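Local coordinates for PKS_KS domain-containing protein (Photorhabdus luminescens subsp. laumondii, PDB 6SMO) that probably acts as a beta-ketoacyl-[acyl-carrier-protein] synthase of the thiolase-like superfamily and holds a dodecanal-length polyketone chain in its pocket, at residues 253-258 and 338-343. Sequence-based numbering, arbitrary orientation.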
ATOM      1  N   LEU B 253       9.940 -13.754  25.577  1.00 42.97           N
ATOM      2  CA  LEU B 253       9.106 -14.986  25.647  1.00 43.44           C
ATOM      3  C   LEU B 253       7.661 -14.624  26.025  1.00 43.26           C
ATOM      4  O   LEU B 253       6.764 -15.445  25.749  1.00 43.49           O
ATOM      5  CB  LEU B 253       9.736 -15.944  26.665  1.00 44.19           C
ATOM      6  CG  LEU B 253       9.097 -17.330  26.788  1.00 45.00           C
ATOM      7  CD1 LEU B 253       8.935 -17.997  25.429  1.00 45.01           C
ATOM      8  CD2 LEU B 253       9.918 -18.216  27.713  1.00 45.29           C
ATOM      9  N   GLU B 254       7.442 -13.440  26.613  1.00 43.22           N
ATOM     10  CA  GLU B 254       6.123 -12.979  27.132  1.00 43.23           C
ATOM     11  C   GLU B 254       5.267 -12.359  26.018  1.00 41.97           C
ATOM     12  O   GLU B 254       4.045 -12.242  26.232  1.00 42.48           O
ATOM     13  CB  GLU B 254       6.307 -11.953  28.255  1.00 44.07           C
ATOM     14  CG  GLU B 254       6.773 -12.552  29.571  1.00 45.02           C
ATOM     15  CD  GLU B 254       8.277 -12.705  29.727  1.00 45.24           C
ATOM     16  OE1 GLU B 254       8.996 -12.606  28.712  1.00 45.09           O
ATOM     17  OE2 GLU B 254       8.726 -12.917  30.870  1.00 46.53           O
ATOM     18  N   ARG B 255       5.869 -11.966  24.888  1.00 40.60           N
ATOM     19  CA  ARG B 255       5.206 -11.176  23.810  1.00 40.14           C
ATOM     20  C   ARG B 255       3.958 -11.916  23.305  1.00 40.53           C
ATOM     21  O   ARG B 255       4.013 -13.157  23.193  1.00 40.68           O
ATOM     22  CB  ARG B 255       6.188 -10.889  22.670  1.00 39.29           C
ATOM     23  CG  ARG B 255       6.535 -12.087  21.798  1.00 38.95           C
ATOM     24  CD  ARG B 255       7.629 -11.745  20.804  1.00 38.67           C
ATOM     25  NE  ARG B 255       7.880 -12.813  19.844  1.00 38.52           N
ATOM     26  CZ  ARG B 255       8.669 -13.869  20.045  1.00 38.40           C
ATOM     27  NH1 ARG B 255       9.308 -14.028  21.193  1.00 38.14           N
ATOM     28  NH2 ARG B 255       8.815 -14.769  19.088  1.00 38.22           N
ATOM     29  N   ASP B 256       2.879 -11.174  23.017  1.00 40.98           N
ATOM     30  CA  ASP B 256       1.563 -11.726  22.592  1.00 41.52           C
ATOM     31  C   ASP B 256       0.854 -10.805  21.585  1.00 41.16           C
ATOM     32  O   ASP B 256      -0.350 -11.034  21.349  1.00 41.41           O
ATOM     33  CB  ASP B 256       0.659 -11.954  23.807  1.00 42.72           C
ATOM     34  CG  ASP B 256       0.269 -10.674  24.528  1.00 43.06           C
ATOM     35  OD1 ASP B 256       1.141  -9.796  24.680  1.00 43.43           O
ATOM     36  OD2 ASP B 256      -0.908 -10.559  24.922  1.00 44.58           O
ATOM     37  N   GLY B 257       1.549  -9.818  21.005  1.00 40.56           N
ATOM     38  CA  GLY B 257       0.959  -8.859  20.048  1.00 40.34           C
ATOM     39  C   GLY B 257       1.658  -7.510  20.069  1.00 39.75           C
ATOM     40  O   GLY B 257       2.424  -7.255  21.019  1.00 39.64           O
ATOM     41  N   PHE B 258       1.391  -6.669  19.062  1.00 39.22           N
ATOM     42  CA  PHE B 258       2.004  -5.324  18.889  1.00 38.91           C
ATOM     43  C   PHE B 258       1.116  -4.262  19.552  1.00 38.65           C
ATOM     44  O   PHE B 258      -0.122  -4.365  19.465  1.00 38.72           O
ATOM     45  CB  PHE B 258       2.267  -5.022  17.409  1.00 38.91           C
ATOM     46  CG  PHE B 258       1.053  -4.775  16.545  1.00 39.15           C
ATOM     47  CD1 PHE B 258       0.450  -3.526  16.502  1.00 39.21           C
ATOM     48  CD2 PHE B 258       0.540  -5.780  15.738  1.00 39.39           C
ATOM     49  CE1 PHE B 258      -0.655  -3.297  15.696  1.00 39.59           C
ATOM     50  CE2 PHE B 258      -0.564  -5.548  14.931  1.00 39.58           C
ATOM     51  CZ  PHE B 258      -1.159  -4.308  14.911  1.00 39.75           C
ATOM     52  N   GLN B 338       4.905 -14.506  15.809  1.00 39.78           N
ATOM     53  CA  GLN B 338       5.259 -15.038  14.463  1.00 40.56           C
ATOM     54  C   GLN B 338       6.292 -14.142  13.763  1.00 39.94           C
ATOM     55  O   GLN B 338       7.099 -14.694  12.988  1.00 40.12           O
ATOM     56  CB  GLN B 338       4.000 -15.181  13.604  1.00 41.65           C
ATOM     57  CG  GLN B 338       3.016 -16.211  14.142  1.00 42.59           C
ATOM     58  CD  GLN B 338       1.905 -16.514  13.166  1.00 43.61           C
ATOM     59  OE1 GLN B 338       0.731 -16.268  13.435  1.00 45.22           O
ATOM     60  NE2 GLN B 338       2.271 -17.052  12.014  1.00 43.94           N
ATOM     61  N   ASN B 339       6.268 -12.827  14.005  1.00 39.58           N
ATOM     62  CA  ASN B 339       7.144 -11.840  13.314  1.00 38.74           C
ATOM     63  C   ASN B 339       8.590 -11.969  13.812  1.00 37.98           C
ATOM     64  O   ASN B 339       9.502 -12.001  12.964  1.00 38.52           O
ATOM     65  CB  ASN B 339       6.664 -10.399  13.506  1.00 38.65           C
ATOM     66  CG  ASN B 339       7.562  -9.388  12.823  1.00 38.44           C
ATOM     67  OD1 ASN B 339       8.353  -8.713  13.479  1.00 38.24           O
ATOM     68  ND2 ASN B 339       7.464  -9.290  11.507  1.00 38.57           N
ATOM     69  N   ASP B 340       8.788 -12.012  15.132  1.00 37.47           N
ATOM     70  CA  ASP B 340      10.125 -11.938  15.783  1.00 37.64           C
ATOM     71  C   ASP B 340      10.917 -13.221  15.505  1.00 37.91           C
ATOM     72  O   ASP B 340      12.145 -13.119  15.319  1.00 37.53           O
ATOM     73  CB  ASP B 340       9.995 -11.671  17.285  1.00 37.64           C
ATOM     74  CG  ASP B 340       9.391 -10.318  17.625  1.00 37.25           C
ATOM     75  OD1 ASP B 340       8.923  -9.626  16.696  1.00 35.63           O
ATOM     76  OD2 ASP B 340       9.394  -9.966  18.820  1.00 37.24           O
ATOM     77  N   ILE B 341      10.245 -14.378  15.492  1.00 38.93           N
ATOM     78  CA  ILE B 341      10.860 -15.699  15.155  1.00 39.93           C
ATOM     79  C   ILE B 341      11.210 -15.713  13.659  1.00 39.54           C
ATOM     80  O   ILE B 341      12.277 -16.261  13.313  1.00 39.07           O
ATOM     81  CB  ILE B 341       9.946 -16.877  15.564  1.00 41.78           C
ATOM     82  CG1 ILE B 341      10.682 -18.218  15.474  1.00 43.32           C
ATOM     83  CG2 ILE B 341       8.651 -16.897  14.760  1.00 42.18           C
ATOM     84  CD1 ILE B 341      10.020 -19.342  16.242  1.00 44.44           C
ATOM     85  N   ASN B 342      10.356 -15.114  12.820  1.00 39.09           N
ATOM     86  CA  ASN B 342      10.508 -15.051  11.339  1.00 39.24           C
ATOM     87  C   ASN B 342      11.796 -14.297  10.987  1.00 39.40           C
ATOM     88  O   ASN B 342      12.556 -14.799  10.135  1.00 39.51           O
ATOM     89  CB  ASN B 342       9.280 -14.418  10.675  1.00 38.81           C
ATOM     90  CG  ASN B 342       9.437 -14.205   9.184  1.00 38.83           C
ATOM     91  OD1 ASN B 342      10.049 -13.231   8.751  1.00 38.35           O
ATOM     92  ND2 ASN B 342       8.867 -15.096   8.389  1.00 39.08           N
ATOM     93  N   GLU B 343      12.022 -13.142  11.620  1.00 39.44           N
ATOM     94  CA  GLU B 343      13.178 -12.241  11.349  1.00 39.68           C
ATOM     95  C   GLU B 343      14.473 -12.866  11.881  1.00 39.14           C
ATOM     96  O   GLU B 343      15.501 -12.761  11.185  1.00 39.08           O
ATOM     97  CB  GLU B 343      12.947 -10.865  11.978  1.00 40.43           C
ATOM     98  CG  GLU B 343      11.915 -10.033  11.242  1.00 41.05           C
ATOM     99  CD  GLU B 343      11.862  -8.582  11.684  1.00 41.51           C
ATOM    100  OE1 GLU B 343      11.448  -8.330  12.834  1.00 42.76           O
ATOM    101  OE2 GLU B 343      12.250  -7.709  10.884  1.00 42.19           O
TER
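OD2 of Asp-340 has two partners: the backbone N-H of Phe-251, which gives it a hydrogen bond, and the side chain of Arg-255, which forms a salt bridge with it, NE of Arg-255 lying 3.4 Å from OD2 of Asp-340. That oxygen stands well out of the guanidinium plane, so the attraction is one of charge and no N-H of the arginine is aimed at it. The N-H on NE goes instead to the carbonyl O of Thr-336, just ahead of the helix, while NH1 bonds to Ser-252 O and pairs with Asp-401. These partners help fix how the guanidinium is turned.

The two side chains run past each other in opposite directions, with guanidinium and carboxylate planes only 16° apart. CB of Asp-340 covers one face of the guanidinium, 3.8 Å from CZ of Arg-255, and the methylene CD of Arg-255 lies alongside OD2 of Asp-340. Farther along, NH2 of Arg-255 lies 3.9 Å from the backbone N of Ile-341, oblique to the guanidinium plane, a contact between two donors and not a bond; CB of that isoleucine is close by. The extended chain from CG to NE gives arginine the length to bridge backbones whose CA atoms, in Arg-255 and Asp-340, stay 9.4 Å apart. Aspartate suits the helix side because its short side chain, pointing at the loop with CG anti to the carbonyl carbon (chi1 -65°), sets a carboxylate against the NE end of Arg-255 and within reach of Phe-251 N.

The side chain of Asp-340 is about 12 Å from the bound polyketone. This small, partly buried contact ties the loop between helix 224-233 and strand 263-271 to the first turns of helix 337-350, whose Asn-339 and Glu-343 pack on strand 420-427 of the large mixed sheet.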